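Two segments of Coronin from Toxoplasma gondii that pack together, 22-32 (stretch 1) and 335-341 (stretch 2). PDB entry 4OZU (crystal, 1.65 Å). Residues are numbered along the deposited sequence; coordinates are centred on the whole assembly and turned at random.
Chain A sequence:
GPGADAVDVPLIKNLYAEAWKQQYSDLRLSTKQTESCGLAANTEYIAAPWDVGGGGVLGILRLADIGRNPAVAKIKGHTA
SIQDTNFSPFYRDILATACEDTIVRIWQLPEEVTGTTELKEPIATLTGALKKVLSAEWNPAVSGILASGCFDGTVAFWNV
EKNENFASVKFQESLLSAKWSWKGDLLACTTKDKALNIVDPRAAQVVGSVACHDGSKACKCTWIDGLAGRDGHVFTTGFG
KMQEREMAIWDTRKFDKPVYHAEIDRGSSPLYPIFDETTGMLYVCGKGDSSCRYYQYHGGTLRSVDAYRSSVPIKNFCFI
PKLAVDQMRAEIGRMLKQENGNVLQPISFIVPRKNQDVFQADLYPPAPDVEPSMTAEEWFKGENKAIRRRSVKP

Stretch 1 22-32: QQYSDLRLSTK
Stretch 2 335-341: MLKQENG

The amide nitrogen of one glutamine side chain ties this contact together: Gln 338 NE2 spends both of its hydrogens on backbone carbonyls, one in each stretch. Gln 338 NE2 donates to Ser 30 O across the gap at 2.8 Å (N-H...O 168°) and to Asn 340 O in its own stretch at 2.9 Å (165°). The side chain therefore braces the turn that ends its own strand while it reaches the partner. To do so it points its CA-to-CB bond toward stretch 1 and runs out fully extended, chi1 177° and chi2 175°, with chi3 at -25° setting the amide plane. Its OE1 is satisfied elsewhere in the structure, so the whole amide can be buried without an unpaired polar atom.

The second anchor is pure backbone. Leu 29 N donates to Gly 341 O at 2.7 Å, nearly straight at 173°, and this fixes the register: the CA atoms of Leu 29 and Gly 341 lie 4.6 Å apart. Arg 28 CA makes a longer, bent CA-H...O contact to Gly 341 O, 3.6 Å with 121° at the hydrogen. Leu 27 O also lies 3.3 Å from Gly 341 O, but both are acceptors and no bond joins them.

Stretch 2 is a strand from 335 to 339, entering from earlier in the chain with phi/psi near -100/120. Asn 340 breaks it with a positive phi (53/-133), and Gly 341 follows at -119/12. Stretch 1 is mostly loop, with a weakly bonded strand about 24-25. Asp 26 turns it at 58/36, after which Leu 27 to Ser 30 stay extended (-90/167, -124/83, -100/149, -70/147) and Thr 31 bends at -125/20. Beyond that bend, Lys 32 N donates to Ser 30 OG at 3.1 Å, with Ser 30 in chi1 t. The chains run at a slant to each other rather than as paired strands, Tyr 24 meeting Leu 336 and Leu 29 meeting Gly 341.

Leucines suit the buried positions. Leu 29 points toward stretch 2 in the m,t rotamer (-59°/172°), its CB 3.4 Å from Gln 338 NE2, giving the amide a nonpolar neighbour beside its two bonds. Leu 27, also m,t, points the same way but stands farther off, while Arg 28 between them points away and stays exposed. Earlier in both stretches, Tyr 24 (chi1 -49°, chi2 84°) and Leu 336 (-58°/172°) meet at CE1 to CD2, 4.1 Å, with the methyl oblique to the ring; Tyr 24 OH finds its hydrogen bond elsewhere in the structure.

Gly 341 is the most covered residue, with 69 Å² of the 343 Å² buried on both sides together. Gly 341 CA lies 4.2 Å from Thr 31 CG2, yet a CB would fit, so steric exclusion does not explain the glycine. Thr 31, chi1 p and set sideways, also places CG2 3.6 Å from Asn 340 O and 3.7 Å from Gln 338 NE2, so its methyl packs beside the bonded amide. On the strand's alternate positions, Lys 337 NZ pairs with Glu 339 OE2 at 2.7 Å, a salt bridge within stretch 2.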

# COMPACT_ATOMS: atom_id res chain seq x y z
N GLN A 22 7.60 -10.55 20.27
CA GLN A 22 6.17 -10.46 20.49
C GLN A 22 5.41 -10.64 19.18
O GLN A 22 5.93 -10.35 18.10
CB GLN A 22 5.81 -9.11 21.11
CG GLN A 22 6.31 -8.93 22.53
CD GLN A 22 6.04 -7.53 23.06
OE1 GLN A 22 5.06 -7.30 23.78
NE2 GLN A 22 6.91 -6.59 22.72
N GLN A 23 4.17 -11.11 19.29
CA GLN A 23 3.30 -11.32 18.14
C GLN A 23 1.87 -10.97 18.49
O GLN A 23 1.49 -10.99 19.67
CB GLN A 23 3.36 -12.78 17.67
CG GLN A 23 4.74 -13.30 17.34
CD GLN A 23 4.75 -14.81 17.10
OE1 GLN A 23 3.97 -15.55 17.70
NE2 GLN A 23 5.63 -15.26 16.21
N TYR A 24 1.06 -10.67 17.47
CA TYR A 24 -0.38 -10.69 17.61
C TYR A 24 -0.77 -12.14 17.33
O TYR A 24 -0.62 -12.60 16.20
CB TYR A 24 -1.07 -9.72 16.65
CG TYR A 24 -0.48 -8.33 16.65
CD1 TYR A 24 0.64 -8.02 15.89
CD2 TYR A 24 -1.05 -7.31 17.42
CE1 TYR A 24 1.18 -6.74 15.89
CE2 TYR A 24 -0.52 -6.04 17.43
CZ TYR A 24 0.60 -5.76 16.66
OH TYR A 24 1.13 -4.49 16.68
N SER A 25 -1.24 -12.86 18.34
CA SER A 25 -1.47 -14.30 18.20
C SER A 25 -2.88 -14.72 18.61
O SER A 25 -3.66 -13.92 19.13
CB SER A 25 -0.42 -15.08 19.01
OG SER A 25 -0.56 -14.84 20.40
N ASP A 26 -3.18 -15.99 18.36
CA ASP A 26 -4.50 -16.56 18.59
C ASP A 26 -5.57 -15.82 17.79
O ASP A 26 -6.71 -15.65 18.24
CB ASP A 26 -4.83 -16.58 20.08
CG ASP A 26 -4.32 -17.83 20.77
OD1 ASP A 26 -4.68 -18.94 20.32
OD2 ASP A 26 -3.54 -17.71 21.73
N LEU A 27 -5.19 -15.40 16.60
CA LEU A 27 -6.13 -14.78 15.68
C LEU A 27 -6.77 -15.85 14.79
O LEU A 27 -6.31 -16.99 14.77
CB LEU A 27 -5.42 -13.74 14.82
CG LEU A 27 -4.63 -12.67 15.57
CD1 LEU A 27 -3.92 -11.75 14.57
CD2 LEU A 27 -5.53 -11.87 16.49
N ARG A 28 -7.83 -15.47 14.09
CA ARG A 28 -8.48 -16.33 13.10
C ARG A 28 -8.52 -15.61 11.77
O ARG A 28 -9.52 -14.98 11.42
CB ARG A 28 -9.90 -16.69 13.56
CG ARG A 28 -9.97 -17.76 14.64
CD ARG A 28 -9.89 -19.16 14.06
NE ARG A 28 -10.92 -19.40 13.05
CZ ARG A 28 -12.15 -19.83 13.30
NH1 ARG A 28 -12.55 -20.08 14.55
NH2 ARG A 28 -13.00 -20.01 12.30
N LEU A 29 -7.42 -15.69 11.02
CA LEU A 29 -7.24 -14.87 9.83
C LEU A 29 -7.54 -15.62 8.54
O LEU A 29 -7.34 -16.83 8.44
CB LEU A 29 -5.81 -14.35 9.78
CG LEU A 29 -5.40 -13.50 10.99
CD1 LEU A 29 -3.92 -13.19 10.94
CD2 LEU A 29 -6.22 -12.22 11.03
N SER A 30 -8.02 -14.87 7.55
CA SER A 30 -8.26 -15.42 6.22
C SER A 30 -6.95 -15.74 5.52
O SER A 30 -5.94 -15.04 5.71
CB SER A 30 -9.07 -14.43 5.38
OG SER A 30 -9.07 -14.80 4.02
N THR A 31 -6.97 -16.78 4.70
CA THR A 31 -5.83 -17.14 3.86
C THR A 31 -6.28 -17.24 2.40
O THR A 31 -5.60 -17.86 1.57
CB THR A 31 -5.19 -18.46 4.31
OG1 THR A 31 -6.19 -19.49 4.32
CG2 THR A 31 -4.59 -18.32 5.70
N LYS A 32 -7.41 -16.62 2.09
CA LYS A 32 -7.93 -16.59 0.72
C LYS A 32 -7.01 -15.78 -0.20
O LYS A 32 -6.35 -14.84 0.24
CB LYS A 32 -9.34 -15.99 0.70
CG LYS A 32 -10.39 -16.88 1.33
CD LYS A 32 -11.76 -16.22 1.30
CE LYS A 32 -12.87 -17.21 1.64
NZ LYS A 32 -14.23 -16.64 1.40
N MET A 335 7.01 -4.11 8.77
CA MET A 335 6.07 -5.00 8.11
C MET A 335 5.29 -5.78 9.15
O MET A 335 5.84 -6.22 10.15
CB MET A 335 6.81 -5.96 7.18
CG MET A 335 5.92 -6.96 6.46
SD MET A 335 6.88 -8.26 5.66
CE MET A 335 7.78 -7.31 4.45
N LEU A 336 3.99 -5.95 8.90
CA LEU A 336 3.18 -6.89 9.65
C LEU A 336 2.95 -8.07 8.73
O LEU A 336 2.33 -7.93 7.68
CB LEU A 336 1.86 -6.26 10.09
CG LEU A 336 2.02 -5.01 10.96
CD1 LEU A 336 0.69 -4.31 11.20
CD2 LEU A 336 2.67 -5.39 12.29
N LYS A 337 3.51 -9.21 9.11
CA LYS A 337 3.52 -10.41 8.29
C LYS A 337 2.55 -11.45 8.84
O LYS A 337 2.75 -11.94 9.94
CB LYS A 337 4.94 -10.98 8.26
CG LYS A 337 5.10 -12.30 7.51
CD LYS A 337 6.42 -12.96 7.87
CE LYS A 337 6.50 -14.37 7.32
NZ LYS A 337 7.45 -15.21 8.11
N GLN A 338 1.50 -11.80 8.10
CA GLN A 338 0.63 -12.90 8.53
C GLN A 338 1.33 -14.23 8.31
O GLN A 338 1.79 -14.53 7.20
CB GLN A 338 -0.71 -12.90 7.78
CG GLN A 338 -1.63 -14.07 8.15
CD GLN A 338 -2.99 -13.95 7.47
OE1 GLN A 338 -3.43 -12.85 7.12
NE2 GLN A 338 -3.66 -15.09 7.28
N GLU A 339 1.41 -15.02 9.38
CA GLU A 339 1.94 -16.37 9.31
C GLU A 339 0.80 -17.34 9.56
O GLU A 339 0.11 -17.26 10.58
CB GLU A 339 3.06 -16.56 10.33
CG GLU A 339 4.25 -15.66 10.07
CD GLU A 339 5.42 -15.93 10.99
OE1 GLU A 339 5.19 -16.40 12.13
OE2 GLU A 339 6.57 -15.67 10.58
N ASN A 340 0.59 -18.25 8.61
CA ASN A 340 -0.55 -19.17 8.62
C ASN A 340 -1.86 -18.40 8.78
O ASN A 340 -2.06 -17.40 8.09
CB ASN A 340 -0.36 -20.21 9.72
CG ASN A 340 0.96 -20.93 9.60
OD1 ASN A 340 1.21 -21.62 8.61
ND2 ASN A 340 1.83 -20.76 10.59
N GLY A 341 -2.74 -18.86 9.67
CA GLY A 341 -4.02 -18.20 9.86
C GLY A 341 -4.24 -17.67 11.26
O GLY A 341 -5.37 -17.30 11.61